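Local atomic coordinates of molybdopterin biosynthesis moeA protein (Pyrococcus horikoshii, PDB entry 1WU2), a protein that probably acts in molybdenum cofactor biosynthesis, where MoeA-family proteins promote insertion of molybdenum into molybdopterin. Residues A[57-69]-A[93-105]. Sequence-based numbering, arbitrary orientation.
Sequences AVDGYAIRAEDTF and EEVTTGKAIKVLT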
loop_
_atom_site.group_PDB
_atom_site.type_symbol
_atom_site.label_atom_id
_atom_site.label_comp_id
_atom_site.label_asym_id
_atom_site.label_seq_id
_atom_site.Cartn_x
_atom_site.Cartn_y
_atom_site.Cartn_z
ATOM N N ALA A 57 13.996 -24.406 25.167
ATOM C CA ALA A 57 13.086 -24.398 24.019
ATOM C C ALA A 57 12.288 -25.696 23.928
ATOM O O ALA A 57 11.404 -25.826 23.085
ATOM C CB ALA A 57 13.872 -24.180 22.732
ATOM N N VAL A 58 12.610 -26.648 24.799
ATOM C CA VAL A 58 11.990 -27.964 24.792
ATOM C C VAL A 58 11.966 -28.560 26.209
ATOM O O VAL A 58 12.764 -28.173 27.065
ATOM C CB VAL A 58 12.760 -28.901 23.817
ATOM C CG1 VAL A 58 14.080 -29.386 24.430
ATOM C CG2 VAL A 58 11.898 -30.067 23.383
ATOM N N ASP A 59 11.045 -29.489 26.452
ATOM C CA ASP A 59 11.044 -30.264 27.692
ATOM C C ASP A 59 12.210 -31.230 27.612
ATOM O O ASP A 59 12.231 -32.090 26.733
ATOM C CB ASP A 59 9.746 -31.061 27.868
ATOM C CG ASP A 59 8.503 -30.197 27.790
ATOM O OD1 ASP A 59 7.390 -30.755 27.858
ATOM O OD2 ASP A 59 8.535 -28.959 27.653
ATOM N N GLY A 60 13.185 -31.089 28.505
ATOM C CA GLY A 60 14.363 -31.937 28.458
ATOM C C GLY A 60 15.223 -31.920 29.705
ATOM O O GLY A 60 14.711 -31.769 30.805
ATOM N N TYR A 61 16.529 -32.097 29.519
ATOM C CA TYR A 61 17.495 -32.096 30.612
ATOM C C TYR A 61 18.607 -31.089 30.323
ATOM O O TYR A 61 19.285 -31.182 29.302
ATOM C CB TYR A 61 18.094 -33.492 30.789
ATOM C CG TYR A 61 17.082 -34.535 31.198
ATOM C CD1 TYR A 61 16.726 -34.702 32.533
ATOM C CD2 TYR A 61 16.472 -35.349 30.249
ATOM C CE1 TYR A 61 15.790 -35.655 32.913
ATOM C CE2 TYR A 61 15.538 -36.303 30.617
ATOM C CZ TYR A 61 15.200 -36.453 31.950
ATOM O OH TYR A 61 14.272 -37.398 32.319
ATOM N N ALA A 62 18.785 -30.127 31.223
ATOM C CA ALA A 62 19.849 -29.141 31.101
ATOM C C ALA A 62 21.193 -29.777 31.458
ATOM O O ALA A 62 21.436 -30.126 32.610
ATOM C CB ALA A 62 19.561 -27.947 32.000
ATOM N N ILE A 63 22.056 -29.934 30.456
ATOM C CA ILE A 63 23.346 -30.596 30.626
ATOM C C ILE A 63 24.487 -29.665 30.243
ATOM O O ILE A 63 24.269 -28.498 29.918
ATOM C CB ILE A 63 23.399 -31.880 29.759
ATOM C CG1 ILE A 63 23.279 -31.539 28.268
ATOM C CG2 ILE A 63 22.293 -32.843 30.172
ATOM C CD1 ILE A 63 23.740 -32.649 27.348
ATOM N N ARG A 64 25.705 -30.195 30.295
ATOM C CA ARG A 64 26.861 -29.542 29.703
ATOM C C ARG A 64 27.054 -30.158 28.328
ATOM O O ARG A 64 27.141 -31.379 28.204
ATOM C CB ARG A 64 28.117 -29.774 30.544
ATOM C CG ARG A 64 27.940 -29.552 32.038
ATOM C CD ARG A 64 28.064 -28.106 32.446
ATOM N NE ARG A 64 29.456 -27.654 32.397
ATOM C CZ ARG A 64 30.223 -27.403 33.460
ATOM N NH1 ARG A 64 29.758 -27.546 34.698
ATOM N NH2 ARG A 64 31.476 -27.000 33.282
ATOM N N ALA A 65 27.095 -29.321 27.296
ATOM C CA ALA A 65 27.387 -29.778 25.941
ATOM C C ALA A 65 28.747 -30.471 25.896
ATOM O O ALA A 65 28.917 -31.473 25.208
ATOM C CB ALA A 65 27.359 -28.599 24.970
ATOM N N GLU A 66 29.697 -29.936 26.662
ATOM C CA GLU A 66 31.071 -30.440 26.707
ATOM C C GLU A 66 31.154 -31.908 27.143
ATOM O O GLU A 66 32.037 -32.640 26.701
ATOM C CB GLU A 66 31.919 -29.579 27.657
ATOM C CG GLU A 66 32.249 -28.180 27.138
ATOM C CD GLU A 66 31.074 -27.214 27.212
ATOM O OE1 GLU A 66 30.416 -27.132 28.277
ATOM O OE2 GLU A 66 30.807 -26.533 26.199
ATOM N N ASP A 67 30.228 -32.325 28.006
ATOM C CA ASP A 67 30.223 -33.677 28.569
ATOM C C ASP A 67 29.861 -34.792 27.586
ATOM O O ASP A 67 30.012 -35.968 27.912
ATOM C CB ASP A 67 29.242 -33.745 29.747
ATOM C CG ASP A 67 29.745 -33.004 30.972
ATOM O OD1 ASP A 67 30.942 -32.649 31.021
ATOM O OD2 ASP A 67 29.001 -32.726 31.933
ATOM N N THR A 68 29.378 -34.433 26.398
ATOM C CA THR A 68 28.853 -35.412 25.447
ATOM C C THR A 68 29.584 -35.400 24.102
ATOM O O THR A 68 29.099 -35.979 23.132
ATOM C CB THR A 68 27.348 -35.149 25.218
ATOM O OG1 THR A 68 27.167 -33.874 24.593
ATOM C CG2 THR A 68 26.600 -35.014 26.542
ATOM N N PHE A 69 30.748 -34.755 24.040
ATOM C CA PHE A 69 31.494 -34.644 22.784
ATOM C C PHE A 69 32.024 -35.997 22.295
ATOM O O PHE A 69 32.197 -36.198 21.093
ATOM C CB PHE A 69 32.650 -33.640 22.927
ATOM C CG PHE A 69 32.217 -32.188 22.924
ATOM C CD1 PHE A 69 30.877 -31.819 22.804
ATOM C CD2 PHE A 69 33.169 -31.183 23.043
ATOM C CE1 PHE A 69 30.504 -30.481 22.802
ATOM C CE2 PHE A 69 32.799 -29.843 23.043
ATOM C CZ PHE A 69 31.465 -29.493 22.922
ATOM N N GLU A 93 19.361 -26.187 42.294
ATOM C CA GLU A 93 20.704 -26.759 42.192
ATOM C C GLU A 93 21.424 -26.300 40.925
ATOM O O GLU A 93 20.791 -25.883 39.954
ATOM C CB GLU A 93 20.635 -28.296 42.231
ATOM C CG GLU A 93 21.148 -28.919 43.528
ATOM C CD GLU A 93 20.082 -29.011 44.608
ATOM O OE1 GLU A 93 19.388 -28.001 44.857
ATOM O OE2 GLU A 93 19.935 -30.094 45.213
ATOM N N GLU A 94 22.755 -26.371 40.957
ATOM C CA GLU A 94 23.591 -26.043 39.805
ATOM C C GLU A 94 23.935 -27.312 39.028
ATOM O O GLU A 94 23.727 -28.424 39.514
ATOM C CB GLU A 94 24.886 -25.359 40.253
ATOM C CG GLU A 94 24.700 -24.043 40.998
ATOM C CD GLU A 94 26.018 -23.331 41.266
ATOM O OE1 GLU A 94 26.819 -23.165 40.317
ATOM O OE2 GLU A 94 26.260 -22.935 42.428
ATOM N N VAL A 95 24.479 -27.132 37.827
ATOM C CA VAL A 95 24.872 -28.242 36.965
ATOM C C VAL A 95 26.392 -28.284 36.884
ATOM O O VAL A 95 27.019 -27.324 36.440
ATOM C CB VAL A 95 24.286 -28.094 35.545
ATOM C CG1 VAL A 95 24.793 -29.207 34.624
ATOM C CG2 VAL A 95 22.767 -28.104 35.600
ATOM N N THR A 96 26.971 -29.396 37.329
ATOM C CA THR A 96 28.414 -29.622 37.253
ATOM C C THR A 96 28.675 -30.773 36.279
ATOM O O THR A 96 27.748 -31.247 35.622
ATOM C CB THR A 96 29.001 -29.911 38.663
ATOM O OG1 THR A 96 28.048 -30.614 39.473
ATOM C CG2 THR A 96 29.241 -28.613 39.427
ATOM N N THR A 97 29.929 -31.211 36.172
ATOM C CA THR A 97 30.298 -32.289 35.251
ATOM C C THR A 97 29.591 -33.598 35.604
ATOM O O THR A 97 29.569 -34.008 36.764
ATOM C CB THR A 97 31.829 -32.501 35.247
ATOM O OG1 THR A 97 32.492 -31.271 34.931
ATOM C CG2 THR A 97 32.260 -33.435 34.120
ATOM N N GLY A 98 29.019 -34.240 34.589
ATOM C CA GLY A 98 28.316 -35.500 34.747
ATOM C C GLY A 98 26.916 -35.370 35.315
ATOM O O GLY A 98 26.354 -36.358 35.787
ATOM N N LYS A 99 26.347 -34.167 35.259
ATOM C CA LYS A 99 25.052 -33.887 35.885
ATOM C C LYS A 99 24.020 -33.399 34.870
ATOM O O LYS A 99 24.351 -33.099 33.723
ATOM C CB LYS A 99 25.204 -32.844 36.999
ATOM C CG LYS A 99 26.290 -33.153 38.027
ATOM C CD LYS A 99 25.807 -34.132 39.086
ATOM C CE LYS A 99 26.874 -34.381 40.148
ATOM N NZ LYS A 99 27.231 -35.822 40.259
ATOM N N ALA A 100 22.770 -33.318 35.317
ATOM C CA ALA A 100 21.648 -32.919 34.469
ATOM C C ALA A 100 20.439 -32.527 35.321
ATOM O O ALA A 100 20.229 -33.082 36.396
ATOM C CB ALA A 100 21.277 -34.051 33.519
ATOM N N ILE A 101 19.647 -31.572 34.838
ATOM C CA ILE A 101 18.466 -31.099 35.564
ATOM C C ILE A 101 17.260 -31.059 34.636
ATOM O O ILE A 101 17.202 -30.236 33.730
ATOM C CB ILE A 101 18.723 -29.689 36.168
ATOM C CG1 ILE A 101 19.766 -29.774 37.285
ATOM C CG2 ILE A 101 17.419 -29.072 36.701
ATOM C CD1 ILE A 101 20.227 -28.430 37.807
ATOM N N LYS A 102 16.298 -31.946 34.866
ATOM C CA LYS A 102 15.052 -31.947 34.102
ATOM C C LYS A 102 14.358 -30.588 34.160
ATOM O O LYS A 102 14.100 -30.064 35.242
ATOM C CB LYS A 102 14.098 -33.027 34.620
ATOM C CG LYS A 102 12.968 -33.367 33.658
ATOM C CD LYS A 102 12.218 -34.617 34.105
ATOM C CE LYS A 102 11.465 -35.267 32.956
ATOM N NZ LYS A 102 10.268 -34.479 32.580
ATOM N N VAL A 103 14.080 -30.023 32.989
ATOM C CA VAL A 103 13.329 -28.777 32.874
ATOM C C VAL A 103 12.159 -28.925 31.905
ATOM O O VAL A 103 12.058 -29.909 31.178
ATOM C CB VAL A 103 14.232 -27.611 32.406
ATOM C CG1 VAL A 103 15.235 -27.250 33.486
ATOM C CG2 VAL A 103 14.949 -27.945 31.087
ATOM N N LEU A 104 11.265 -27.944 31.922
ATOM C CA LEU A 104 10.199 -27.832 30.930
ATOM C C LEU A 104 10.499 -26.651 30.015
ATOM O O LEU A 104 11.398 -25.858 30.294
ATOM C CB LEU A 104 8.848 -27.631 31.618
ATOM C CG LEU A 104 8.353 -28.819 32.450
ATOM C CD1 LEU A 104 7.276 -28.377 33.435
ATOM C CD2 LEU A 104 7.830 -29.934 31.553
ATOM N N THR A 105 9.749 -26.543 28.922
ATOM C CA THR A 105 9.874 -25.420 27.994
ATOM C C THR A 105 9.496 -24.134 28.718
ATOM O O THR A 105 8.486 -24.091 29.414
ATOM C CB THR A 105 8.948 -25.612 26.776
ATOM O OG1 THR A 105 9.249 -26.847 26.113
ATOM C CG2 THR A 105 9.208 -24.547 25.709
HETATM O O HOH W 1 8.657 -26.615 23.082
#
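Asp59 OD2 takes two hydrogen bonds from Thr105, one from OG1 at 2.7 Å and one from the backbone N at 3.0 Å. Both donors lie on the anti side of the carboxylate, each about 30° out of its plane but on opposite faces, so that two donors hold one oxygen. The first torsion (chi1 -55°) sets CG anti to the carbonyl carbon and beside the backbone N, with OD2 facing the Thr105 amide and hydroxyl. A water joins Thr105 OG1 to Ala57 O. Without the carboxylate, as with an alanine here, the Thr105 amide and hydroxyl would probably lose their common acceptor, and the hydroxyl would be freer to turn. At the far end Asp67 OD2 accepts from Gly98 N, 3.1 Å away and nearly straight, though from above the carboxylate plane; Gly98 belongs to the type II turn Thr96-Lys99. Nearby, the bent Arg64 side chain passes Val95, and NH1 donates a long, bent hydrogen bond to Val95 O (3.3 Å, N-H...O 136°).

Between these ends, strands 60-63 and 99-103 pair antiparallel. Gly60 and Val103 exchange two backbone hydrogen bonds, as do Ala62 and Ile101, while Tyr61 and Lys102 form the non-hydrogen-bonded pair between them. There the lysine chain, extended as far as CE, crosses the phenol at a slant, CB reaching Tyr61 CE1 at 3.6 Å and CE lying near OH; its NZ bonds to Gln119. Ile63 CG2 meets Ala100 CB at 3.7 Å.

The pair forms the second and third strands of a six-stranded mixed sheet in the MoeA N-terminal region, its centre about 45 Å from the centre of the chain. Strand 115-118 flanks 60-63, and strand 77-84 runs parallel to 99-103 on its other side, while Ile129 of strand 128-131 packs against Tyr61 and Ala100.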